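Local coordinates for protein mannose-6-phosphate isomerase (Helicobacter pylori, PDB 2QH5) that probably transfers guanylyl from GTP to mannose 1-phosphate, making GDP-mannose, through the nucleotidyltransferase domain that this N-terminal piece represents, at residues L132-V143 / M251-L262. Numbering follows the deposited sequence.
Sequences LAQKGFLVTFGV and MQQSHKIKMVEL
Strands 138-144 and 257-261 lie side by side as parallel neighbours in the central mixed sheet of the nucleotidyltransferase domain, a GT-A type fold, and illustrate how a parallel pair is stitched by alternating backbone bonds while its side chains sort onto two faces. Six hydrogen bonds run from Leu138 N, which meets Lys256 O at 2.8 Å, to Leu262 N, which reaches Gly142 O at 2.7 Å. Between them Lys258 and Val260 each bond in both directions, giving N-H to one residue of the partner strand and C=O to the residue two further on.

On the face of Val139 and Phe141, Val260 CG2 is met by Val139 CG1 and by Leu132 CD1, each 3.8 Å away; Leu132 descends from the end of helix 119-134. The last turn of that helix is closed by a Schellman motif in which Gly136 takes positive phi, and Phe137 follows. Lys258 CG sits over one face of the Phe137 ring, toward its rim, 3.9 Å from the centroid in a CH-pi contact. Bends at chi2 (-69°) and chi4 bring the chain back toward the rim, where NZ is 3.4 Å from Phe137 CE2; NZ also has a long, weak ion pair with Asp162.

The face of Leu138 and Thr140 is packed differently. Leu138 CD1 touches Ser254 OG at 3.4 Å; this hydroxyl accepts from Lys256 N in an ST turn and also bonds Glu201. Met259, extended until chi3 (85°) curls its methyl back, lays SD and CE over Gly142, with SD 3.8 Å from Gly142 CA.

Strand 184-194 pairs antiparallel with the other edge of strand 138-144, while helix 119-134 covers Val139, Phe141 and Val260 through Ala125 and Ala129, and Val197 of helix 195-205 packs on Leu138 across the sheet.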
ATOM      1  N   LEU A 132       2.298  -0.910 -16.630  1.00 55.81           N
ATOM      2  CA  LEU A 132       2.505   0.542 -16.463  1.00 55.32           C
ATOM      3  C   LEU A 132       3.695   0.880 -15.569  1.00 58.67           C
ATOM      4  O   LEU A 132       4.421   1.839 -15.832  1.00 61.66           O
ATOM      5  CB  LEU A 132       1.256   1.214 -15.893  1.00 53.28           C
ATOM      6  CG  LEU A 132      -0.002   1.239 -16.755  1.00 52.98           C
ATOM      7  CD1 LEU A 132      -1.223   1.640 -15.938  1.00 52.27           C
ATOM      8  CD2 LEU A 132       0.194   2.165 -17.942  1.00 50.67           C
ATOM      9  N   ALA A 133       3.889   0.083 -14.517  1.00 61.11           N
ATOM     10  CA  ALA A 133       4.993   0.275 -13.579  1.00 54.76           C
ATOM     11  C   ALA A 133       6.353   0.067 -14.239  1.00 55.44           C
ATOM     12  O   ALA A 133       7.325   0.745 -13.897  1.00 57.22           O
ATOM     13  CB  ALA A 133       4.832  -0.645 -12.374  1.00 51.62           C
ATOM     14  N   GLN A 134       6.426  -0.861 -15.191  1.00 57.31           N
ATOM     15  CA  GLN A 134       7.675  -1.096 -15.923  1.00 57.04           C
ATOM     16  C   GLN A 134       8.004   0.047 -16.872  1.00 57.96           C
ATOM     17  O   GLN A 134       9.155   0.196 -17.300  1.00 55.72           O
ATOM     18  CB  GLN A 134       7.618  -2.404 -16.706  1.00 54.70           C
ATOM     19  CG  GLN A 134       7.496  -3.630 -15.849  1.00 60.57           C
ATOM     20  CD  GLN A 134       7.660  -4.897 -16.652  1.00 67.17           C
ATOM     21  OE1 GLN A 134       6.674  -5.558 -16.996  1.00 66.41           O
ATOM     22  NE2 GLN A 134       8.909  -5.236 -16.979  1.00 63.52           N
ATOM     23  N   LYS A 135       6.987   0.848 -17.196  1.00 62.20           N
ATOM     24  CA  LYS A 135       7.155   2.015 -18.070  1.00 66.54           C
ATOM     25  C   LYS A 135       7.675   3.223 -17.297  1.00 66.78           C
ATOM     26  O   LYS A 135       8.089   4.224 -17.893  1.00 68.10           O
ATOM     27  CB  LYS A 135       5.850   2.351 -18.800  1.00 65.16           C
ATOM     28  CG  LYS A 135       5.243   1.155 -19.513  1.00 68.05           C
ATOM     29  CD  LYS A 135       4.724   1.517 -20.886  1.00 72.67           C
ATOM     30  CE  LYS A 135       4.621   0.282 -21.759  1.00 72.87           C
ATOM     31  NZ  LYS A 135       4.746   0.622 -23.196  1.00 74.58           N
ATOM     32  N   GLY A 136       7.656   3.124 -15.970  1.00 65.25           N
ATOM     33  CA  GLY A 136       8.238   4.152 -15.115  1.00 64.38           C
ATOM     34  C   GLY A 136       7.204   4.985 -14.389  1.00 58.74           C
ATOM     35  O   GLY A 136       7.515   6.076 -13.912  1.00 64.24           O
ATOM     36  N   PHE A 137       5.982   4.458 -14.297  1.00 56.91           N
ATOM     37  CA  PHE A 137       4.861   5.137 -13.646  1.00 51.49           C
ATOM     38  C   PHE A 137       4.592   4.674 -12.199  1.00 55.76           C
ATOM     39  O   PHE A 137       4.992   3.566 -11.793  1.00 56.33           O
ATOM     40  CB  PHE A 137       3.580   4.936 -14.458  1.00 54.47           C
ATOM     41  CG  PHE A 137       3.591   5.596 -15.813  1.00 58.09           C
ATOM     42  CD1 PHE A 137       3.718   4.831 -16.973  1.00 58.89           C
ATOM     43  CD2 PHE A 137       3.438   6.976 -15.933  1.00 57.70           C
ATOM     44  CE1 PHE A 137       3.713   5.428 -18.236  1.00 56.72           C
ATOM     45  CE2 PHE A 137       3.432   7.580 -17.182  1.00 61.52           C
ATOM     46  CZ  PHE A 137       3.570   6.804 -18.339  1.00 61.37           C
ATOM     47  N   LEU A 138       3.918   5.547 -11.446  1.00 50.94           N
ATOM     48  CA  LEU A 138       3.328   5.245 -10.142  1.00 52.57           C
ATOM     49  C   LEU A 138       1.856   4.946 -10.358  1.00 51.78           C
ATOM     50  O   LEU A 138       1.081   5.834 -10.719  1.00 53.29           O
ATOM     51  CB  LEU A 138       3.437   6.444  -9.188  1.00 52.32           C
ATOM     52  CG  LEU A 138       4.810   7.053  -8.897  1.00 54.15           C
ATOM     53  CD1 LEU A 138       4.676   8.188  -7.896  1.00 46.28           C
ATOM     54  CD2 LEU A 138       5.772   5.998  -8.383  1.00 43.68           C
ATOM     55  N   VAL A 139       1.466   3.703 -10.133  1.00 48.18           N
ATOM     56  CA  VAL A 139       0.152   3.262 -10.544  1.00 48.35           C
ATOM     57  C   VAL A 139      -0.759   3.232  -9.350  1.00 50.76           C
ATOM     58  O   VAL A 139      -0.428   2.664  -8.311  1.00 53.98           O
ATOM     59  CB  VAL A 139       0.190   1.872 -11.239  1.00 46.83           C
ATOM     60  CG1 VAL A 139      -1.133   1.573 -11.897  1.00 54.71           C
ATOM     61  CG2 VAL A 139       1.312   1.814 -12.264  1.00 43.37           C
ATOM     62  N   THR A 140      -1.908   3.872  -9.515  1.00 57.69           N
ATOM     63  CA  THR A 140      -2.952   3.892  -8.510  1.00 60.73           C
ATOM     64  C   THR A 140      -4.198   3.176  -9.057  1.00 61.40           C
ATOM     65  O   THR A 140      -4.241   2.830 -10.235  1.00 65.17           O
ATOM     66  CB  THR A 140      -3.264   5.336  -8.090  1.00 61.50           C
ATOM     67  OG1 THR A 140      -4.080   5.319  -6.915  1.00 79.41           O
ATOM     68  CG2 THR A 140      -3.971   6.097  -9.205  1.00 59.77           C
ATOM     69  N   PHE A 141      -5.193   2.932  -8.206  1.00 59.16           N
ATOM     70  CA  PHE A 141      -6.374   2.177  -8.614  1.00 58.39           C
ATOM     71  C   PHE A 141      -7.668   2.928  -8.314  1.00 63.86           C
ATOM     72  O   PHE A 141      -7.887   3.380  -7.188  1.00 63.93           O
ATOM     73  CB  PHE A 141      -6.417   0.804  -7.935  1.00 57.01           C
ATOM     74  CG  PHE A 141      -5.359  -0.162  -8.408  1.00 59.95           C
ATOM     75  CD1 PHE A 141      -4.044  -0.074  -7.946  1.00 53.95           C
ATOM     76  CD2 PHE A 141      -5.688  -1.195  -9.275  1.00 61.75           C
ATOM     77  CE1 PHE A 141      -3.070  -0.978  -8.370  1.00 58.13           C
ATOM     78  CE2 PHE A 141      -4.715  -2.108  -9.703  1.00 64.53           C
ATOM     79  CZ  PHE A 141      -3.408  -2.000  -9.248  1.00 56.72           C
ATOM     80  N   GLY A 142      -8.533   3.039  -9.321  1.00 64.74           N
ATOM     81  CA  GLY A 142      -9.784   3.766  -9.176  1.00 70.03           C
ATOM     82  C   GLY A 142     -10.981   2.890  -8.855  1.00 72.67           C
ATOM     83  O   GLY A 142     -11.106   1.779  -9.371  1.00 72.53           O
ATOM     84  N   VAL A 143     -11.854   3.396  -7.992  1.00 75.42           N
ATOM     85  CA  VAL A 143     -13.111   2.728  -7.668  1.00 79.16           C
ATOM     86  C   VAL A 143     -14.243   3.724  -7.889  1.00 84.69           C
ATOM     87  O   VAL A 143     -14.199   4.849  -7.384  1.00 83.70           O
ATOM     88  CB  VAL A 143     -13.122   2.174  -6.217  1.00 78.43           C
ATOM     89  CG1 VAL A 143     -14.534   1.803  -5.773  1.00 77.78           C
ATOM     90  CG2 VAL A 143     -12.204   0.966  -6.102  1.00 74.07           C
ATOM     91  N   MET A 251       1.417  11.624  -3.995  1.00 59.77           N
ATOM     92  CA  MET A 251       0.385  11.458  -5.012  1.00 62.88           C
ATOM     93  C   MET A 251      -0.293  12.770  -5.418  1.00 63.10           C
ATOM     94  O   MET A 251      -0.846  12.870  -6.501  1.00 68.52           O
ATOM     95  CB  MET A 251      -0.649  10.410  -4.580  1.00 60.70           C
ATOM     96  CG  MET A 251      -0.052   9.057  -4.222  1.00 58.14           C
ATOM     97  SD  MET A 251       0.788   8.261  -5.606  1.00 61.67           S
ATOM     98  CE  MET A 251       1.734   6.986  -4.793  1.00 61.73           C
ATOM     99  N   GLN A 252      -0.229  13.788  -4.569  1.00 63.94           N
ATOM    100  CA  GLN A 252      -0.788  15.090  -4.933  1.00 64.01           C
ATOM    101  C   GLN A 252       0.200  15.962  -5.721  1.00 65.91           C
ATOM    102  O   GLN A 252      -0.134  17.080  -6.125  1.00 65.52           O
ATOM    103  CB  GLN A 252      -1.285  15.836  -3.693  1.00 61.76           C
ATOM    104  CG  GLN A 252      -2.601  15.310  -3.147  1.00 64.74           C
ATOM    105  CD  GLN A 252      -3.270  16.273  -2.183  1.00 74.29           C
ATOM    106  OE1 GLN A 252      -4.464  16.154  -1.904  1.00 83.03           O
ATOM    107  NE2 GLN A 252      -2.505  17.234  -1.667  1.00 77.72           N
ATOM    108  N   GLN A 253       1.408  15.454  -5.949  1.00 66.01           N
ATOM    109  CA  GLN A 253       2.448  16.255  -6.587  1.00 65.36           C
ATOM    110  C   GLN A 253       3.172  15.549  -7.710  1.00 63.64           C
ATOM    111  O   GLN A 253       3.879  16.194  -8.485  1.00 66.88           O
ATOM    112  CB  GLN A 253       3.466  16.717  -5.552  1.00 69.49           C
ATOM    113  CG  GLN A 253       3.041  17.958  -4.818  1.00 78.56           C
ATOM    114  CD  GLN A 253       3.114  17.775  -3.332  1.00 88.79           C
ATOM    115  OE1 GLN A 253       2.109  17.909  -2.635  1.00 97.70           O
ATOM    116  NE2 GLN A 253       4.300  17.442  -2.831  1.00 90.75           N
ATOM    117  N   SER A 254       3.016  14.233  -7.793  1.00 63.04           N
ATOM    118  CA  SER A 254       3.710  13.460  -8.819  1.00 65.78           C
ATOM    119  C   SER A 254       3.109  13.662 -10.225  1.00 64.79           C
ATOM    120  O   SER A 254       1.880  13.636 -10.418  1.00 51.42           O
ATOM    121  CB  SER A 254       3.746  11.974  -8.452  1.00 64.67           C
ATOM    122  OG  SER A 254       4.490  11.243  -9.410  1.00 66.59           O
ATOM    123  N   HIS A 255       3.996  13.870 -11.193  1.00 61.55           N
ATOM    124  CA  HIS A 255       3.599  14.000 -12.586  1.00 65.54           C
ATOM    125  C   HIS A 255       3.505  12.636 -13.277  1.00 63.32           C
ATOM    126  O   HIS A 255       3.117  12.559 -14.443  1.00 65.84           O
ATOM    127  CB  HIS A 255       4.586  14.897 -13.338  1.00 68.99           C
ATOM    128  CG  HIS A 255       4.629  16.308 -12.838  1.00 80.98           C
ATOM    129  ND1 HIS A 255       3.595  17.199 -13.029  1.00 84.59           N
ATOM    130  CD2 HIS A 255       5.590  16.984 -12.163  1.00 87.64           C
ATOM    131  CE1 HIS A 255       3.914  18.362 -12.487  1.00 89.96           C
ATOM    132  NE2 HIS A 255       5.118  18.257 -11.955  1.00 90.40           N
ATOM    133  N   LYS A 256       3.848  11.569 -12.552  1.00 58.22           N
ATOM    134  CA  LYS A 256       3.988  10.234 -13.134  1.00 49.82           C
ATOM    135  C   LYS A 256       2.921   9.230 -12.704  1.00 51.21           C
ATOM    136  O   LYS A 256       3.214   8.048 -12.530  1.00 56.85           O
ATOM    137  CB  LYS A 256       5.377   9.692 -12.832  1.00 50.99           C
ATOM    138  CG  LYS A 256       6.461  10.593 -13.358  1.00 55.74           C
ATOM    139  CD  LYS A 256       7.842  10.003 -13.232  1.00 60.88           C
ATOM    140  CE  LYS A 256       8.842  10.946 -13.891  1.00 65.15           C
ATOM    141  NZ  LYS A 256      10.245  10.634 -13.536  1.00 67.67           N
ATOM    142  N   ILE A 257       1.680   9.692 -12.586  1.00 51.53           N
ATOM    143  CA  ILE A 257       0.579   8.878 -12.073  1.00 55.42           C
ATOM    144  C   ILE A 257      -0.399   8.389 -13.151  1.00 57.17           C
ATOM    145  O   ILE A 257      -0.981   9.194 -13.882  1.00 59.48           O
ATOM    146  CB  ILE A 257      -0.202   9.656 -10.984  1.00 57.82           C
ATOM    147  CG1 ILE A 257       0.743  10.044  -9.849  1.00 60.01           C
ATOM    148  CG2 ILE A 257      -1.398   8.843 -10.443  1.00 55.35           C
ATOM    149  CD1 ILE A 257       0.158  11.049  -8.894  1.00 68.93           C
ATOM    150  N   LYS A 258      -0.582   7.069 -13.229  1.00 55.78           N
ATOM    151  CA  LYS A 258      -1.649   6.478 -14.042  1.00 54.61           C
ATOM    152  C   LYS A 258      -2.660   5.720 -13.182  1.00 54.35           C
ATOM    153  O   LYS A 258      -2.385   5.390 -12.036  1.00 57.85           O
ATOM    154  CB  LYS A 258      -1.072   5.563 -15.127  1.00 56.60           C
ATOM    155  CG  LYS A 258      -0.206   6.279 -16.168  1.00 56.21           C
ATOM    156  CD  LYS A 258      -1.023   7.188 -17.073  1.00 55.06           C
ATOM    157  CE  LYS A 258      -0.182   7.714 -18.223  1.00 59.41           C
ATOM    158  NZ  LYS A 258       0.460   9.008 -17.903  1.00 64.02           N
ATOM    159  N   MET A 259      -3.833   5.444 -13.735  1.00 54.99           N
ATOM    160  CA  MET A 259      -4.884   4.777 -12.982  1.00 55.80           C
ATOM    161  C   MET A 259      -5.303   3.486 -13.682  1.00 62.66           C
ATOM    162  O   MET A 259      -5.178   3.365 -14.901  1.00 67.97           O
ATOM    163  CB  MET A 259      -6.089   5.706 -12.835  1.00 54.45           C
ATOM    164  CG  MET A 259      -7.018   5.359 -11.685  1.00 57.80           C
ATOM    165  SD  MET A 259      -8.586   6.239 -11.767  1.00 53.89           S
ATOM    166  CE  MET A 259      -9.466   5.127 -12.854  1.00 67.37           C
ATOM    167  N   VAL A 260      -5.766   2.514 -12.899  1.00 64.92           N
ATOM    168  CA  VAL A 260      -6.403   1.298 -13.414  1.00 65.10           C
ATOM    169  C   VAL A 260      -7.705   1.109 -12.633  1.00 70.08           C
ATOM    170  O   VAL A 260      -7.707   1.216 -11.414  1.00 72.84           O
ATOM    171  CB  VAL A 260      -5.492   0.051 -13.251  1.00 61.43           C
ATOM    172  CG1 VAL A 260      -6.142  -1.185 -13.859  1.00 60.91           C
ATOM    173  CG2 VAL A 260      -4.137   0.280 -13.893  1.00 53.76           C
ATOM    174  N   GLU A 261      -8.812   0.852 -13.325  1.00 76.70           N
ATOM    175  CA  GLU A 261     -10.114   0.703 -12.657  1.00 82.92           C
ATOM    176  C   GLU A 261     -10.240  -0.611 -11.889  1.00 86.41           C
ATOM    177  O   GLU A 261      -9.897  -1.678 -12.401  1.00 88.88           O
ATOM    178  CB  GLU A 261     -11.260   0.804 -13.664  1.00 84.85           C
ATOM    179  CG  GLU A 261     -11.340   2.119 -14.418  1.00 87.01           C
ATOM    180  CD  GLU A 261     -12.207   2.019 -15.659  1.00 87.45           C
ATOM    181  OE1 GLU A 261     -13.269   1.364 -15.597  1.00 82.98           O
ATOM    182  OE2 GLU A 261     -11.823   2.598 -16.699  1.00 90.28           O
ATOM    183  N   LEU A 262     -10.730  -0.523 -10.656  1.00 92.22           N
ATOM    184  CA  LEU A 262     -11.034  -1.710  -9.863  1.00 99.44           C
ATOM    185  C   LEU A 262     -12.531  -1.988  -9.849  1.00105.86           C
ATOM    186  O   LEU A 262     -13.297  -1.341  -9.125  1.00106.27           O
ATOM    187  CB  LEU A 262     -10.495  -1.591  -8.432  1.00 97.60           C
ATOM    188  CG  LEU A 262      -9.152  -2.263  -8.127  1.00 99.15           C
ATOM    189  CD1 LEU A 262      -8.707  -1.947  -6.710  1.00 99.57           C
ATOM    190  CD2 LEU A 262      -9.228  -3.770  -8.330  1.00 97.62           C
TER